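Local atomic coordinates of exported protein (Bacteroides fragilis, PDB entry 4JX0), a protein that is of unknown function but binds magnesium and joins a BT_3987-like N-terminal domain to a second, F5/8 type C-like beta domain. Residues 255-260 with 274-279. Residues are numbered along the deposited sequence; the frame is centred on the assembly and turned at random.
Sequences LKSCRV and VFDRKS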
loop_
_atom_site.group_PDB
_atom_site.type_symbol
_atom_site.label_atom_id
_atom_site.label_comp_id
_atom_site.label_asym_id
_atom_site.label_seq_id
_atom_site.Cartn_x
_atom_site.Cartn_y
_atom_site.Cartn_z
ATOM N N LEU A 255 5.164 10.840 17.663
ATOM C CA LEU A 255 4.153 10.270 16.765
ATOM C C LEU A 255 3.807 11.205 15.604
ATOM O O LEU A 255 3.401 12.344 15.837
ATOM C CB LEU A 255 2.863 9.951 17.558
ATOM C CG LEU A 255 1.635 9.484 16.772
ATOM C CD1 LEU A 255 1.940 8.229 15.969
ATOM C CD2 LEU A 255 0.478 9.224 17.707
ATOM N N LYS A 256 3.968 10.709 14.362
ATOM C CA LYS A 256 3.597 11.420 13.139
ATOM C C LYS A 256 2.350 10.822 12.557
ATOM O O LYS A 256 1.376 11.542 12.325
ATOM C CB LYS A 256 4.708 11.353 12.087
ATOM C CG LYS A 256 4.483 12.343 10.932
ATOM C CD LYS A 256 4.821 11.777 9.578
ATOM C CE LYS A 256 4.912 12.849 8.521
ATOM N NZ LYS A 256 3.655 13.632 8.375
ATOM N N SER A 257 2.393 9.501 12.276
ATOM C CA SER A 257 1.284 8.797 11.645
ATOM C C SER A 257 1.004 7.441 12.252
ATOM O O SER A 257 1.889 6.834 12.841
ATOM C CB SER A 257 1.583 8.596 10.162
ATOM O OG SER A 257 2.725 7.782 9.968
ATOM N N CYS A 258 -0.235 6.960 12.062
ATOM C CA CYS A 258 -0.680 5.627 12.476
ATOM C C CYS A 258 -2.045 5.297 11.851
ATOM O O CYS A 258 -2.781 6.189 11.426
ATOM C CB CYS A 258 -0.731 5.502 13.994
ATOM S SG CYS A 258 -1.989 6.529 14.782
ATOM N N ARG A 259 -2.368 4.007 11.821
ATOM C CA ARG A 259 -3.622 3.451 11.308
ATOM C C ARG A 259 -4.581 3.301 12.479
ATOM O O ARG A 259 -4.196 2.692 13.476
ATOM C CB ARG A 259 -3.311 2.099 10.679
ATOM C CG ARG A 259 -4.440 1.431 9.901
ATOM C CD ARG A 259 -4.123 -0.040 9.719
ATOM N NE ARG A 259 -2.775 -0.216 9.159
ATOM C CZ ARG A 259 -1.908 -1.182 9.473
ATOM N NH1 ARG A 259 -2.233 -2.124 10.353
ATOM N NH2 ARG A 259 -0.713 -1.225 8.895
ATOM N N VAL A 260 -5.804 3.865 12.392
ATOM C CA VAL A 260 -6.768 3.812 13.493
ATOM C C VAL A 260 -7.845 2.740 13.214
ATOM O O VAL A 260 -8.764 2.977 12.419
ATOM C CB VAL A 260 -7.409 5.208 13.741
ATOM C CG1 VAL A 260 -8.304 5.187 14.980
ATOM C CG2 VAL A 260 -6.339 6.282 13.878
ATOM N N VAL A 274 -6.073 6.778 8.174
ATOM C CA VAL A 274 -4.705 6.958 8.610
ATOM C C VAL A 274 -4.549 8.355 9.196
ATOM O O VAL A 274 -4.868 9.354 8.535
ATOM C CB VAL A 274 -3.707 6.728 7.447
ATOM C CG1 VAL A 274 -2.266 6.992 7.892
ATOM C CG2 VAL A 274 -3.848 5.315 6.880
ATOM N N PHE A 275 -4.035 8.423 10.431
ATOM C CA PHE A 275 -3.666 9.687 11.045
ATOM C C PHE A 275 -2.288 9.984 10.505
ATOM O O PHE A 275 -1.490 9.059 10.420
ATOM C CB PHE A 275 -3.671 9.587 12.571
ATOM C CG PHE A 275 -3.164 10.839 13.251
ATOM C CD1 PHE A 275 -3.932 11.992 13.283
ATOM C CD2 PHE A 275 -1.936 10.850 13.897
ATOM C CE1 PHE A 275 -3.485 13.127 13.950
ATOM C CE2 PHE A 275 -1.491 11.992 14.555
ATOM C CZ PHE A 275 -2.270 13.119 14.578
ATOM N N ASP A 276 -2.034 11.205 10.037
ATOM C CA ASP A 276 -0.728 11.592 9.489
ATOM C C ASP A 276 -0.602 13.104 9.607
ATOM O O ASP A 276 -0.955 13.831 8.672
ATOM C CB ASP A 276 -0.576 11.104 8.031
ATOM C CG ASP A 276 0.745 11.439 7.348
ATOM O OD1 ASP A 276 1.729 11.733 8.062
ATOM O OD2 ASP A 276 0.804 11.372 6.098
ATOM N N ARG A 277 -0.169 13.581 10.791
ATOM C CA ARG A 277 -0.097 15.017 11.051
ATOM C C ARG A 277 1.151 15.646 10.452
ATOM O O ARG A 277 2.124 14.960 10.126
ATOM C CB ARG A 277 -0.194 15.356 12.544
ATOM C CG ARG A 277 0.859 14.731 13.445
ATOM C CD ARG A 277 0.895 15.409 14.797
ATOM N NE ARG A 277 1.885 14.784 15.672
ATOM C CZ ARG A 277 2.342 15.297 16.808
ATOM N NH1 ARG A 277 1.916 16.481 17.234
ATOM N NH2 ARG A 277 3.236 14.634 17.527
ATOM N N LYS A 278 1.079 16.969 10.277
ATOM C CA LYS A 278 2.137 17.801 9.723
ATOM C C LYS A 278 2.679 18.793 10.773
ATOM O O LYS A 278 3.638 19.488 10.489
ATOM C CB LYS A 278 1.579 18.556 8.500
ATOM C CG LYS A 278 1.490 17.693 7.229
ATOM C CD LYS A 278 0.127 17.783 6.534
ATOM C CE LYS A 278 -0.942 16.950 7.219
ATOM N NZ LYS A 278 -2.319 17.373 6.834
ATOM N N SER A 279 2.093 18.857 11.982
ATOM C CA SER A 279 2.536 19.757 13.048
ATOM C C SER A 279 3.410 18.992 14.055
ATOM O O SER A 279 2.970 17.975 14.584
ATOM C CB SER A 279 1.319 20.359 13.744
ATOM O OG SER A 279 1.693 21.146 14.861
#
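Arg277 sets CG between its backbone N and carbonyl carbon (chi1 58°) and runs extended to NE, while Lys256 puts CG anti to N (chi1 -167°) and bends at chi2 and chi4; the two chains meet the opposite segment of an antiparallel beta hairpin, strands 255-263 and 269-276, in the F5/8 type C-like domain, Arg277 just past the end of the second strand. Strand 269-276 is one of the two outermost in a five-stranded sheet. Arg277 comes side-on to Leu255: NE and NH2 both donate to Leu255 O, at 2.9 Å each, and that oxygen lies in the guanidinium plane. Asp281 is the salt-bridge partner of NH1. Lys256 NZ meets Asp276 OD1 on its syn side, 30° out of the carboxylate plane, at 2.7 Å in a salt bridge and also donates to Arg277 O. On its other side strand 255-263 pairs with strand 296-304, where Lys256 and Ser257 face Met303 in a classic beta bulge. Ser257 and Asp276 form a non-hydrogen-bonded pair, then Cys258 and Phe275 a hydrogen-bonded one, N to O both ways. On the buried face Cys258 SG touches Phe275 CB at 4.1 Å, and Ile179 and Ile286 also pack on Phe275. Backbone Arg277 N, donor to Lys256 O, sits over the Phe275 ring centre, 4.3 Å above its plane.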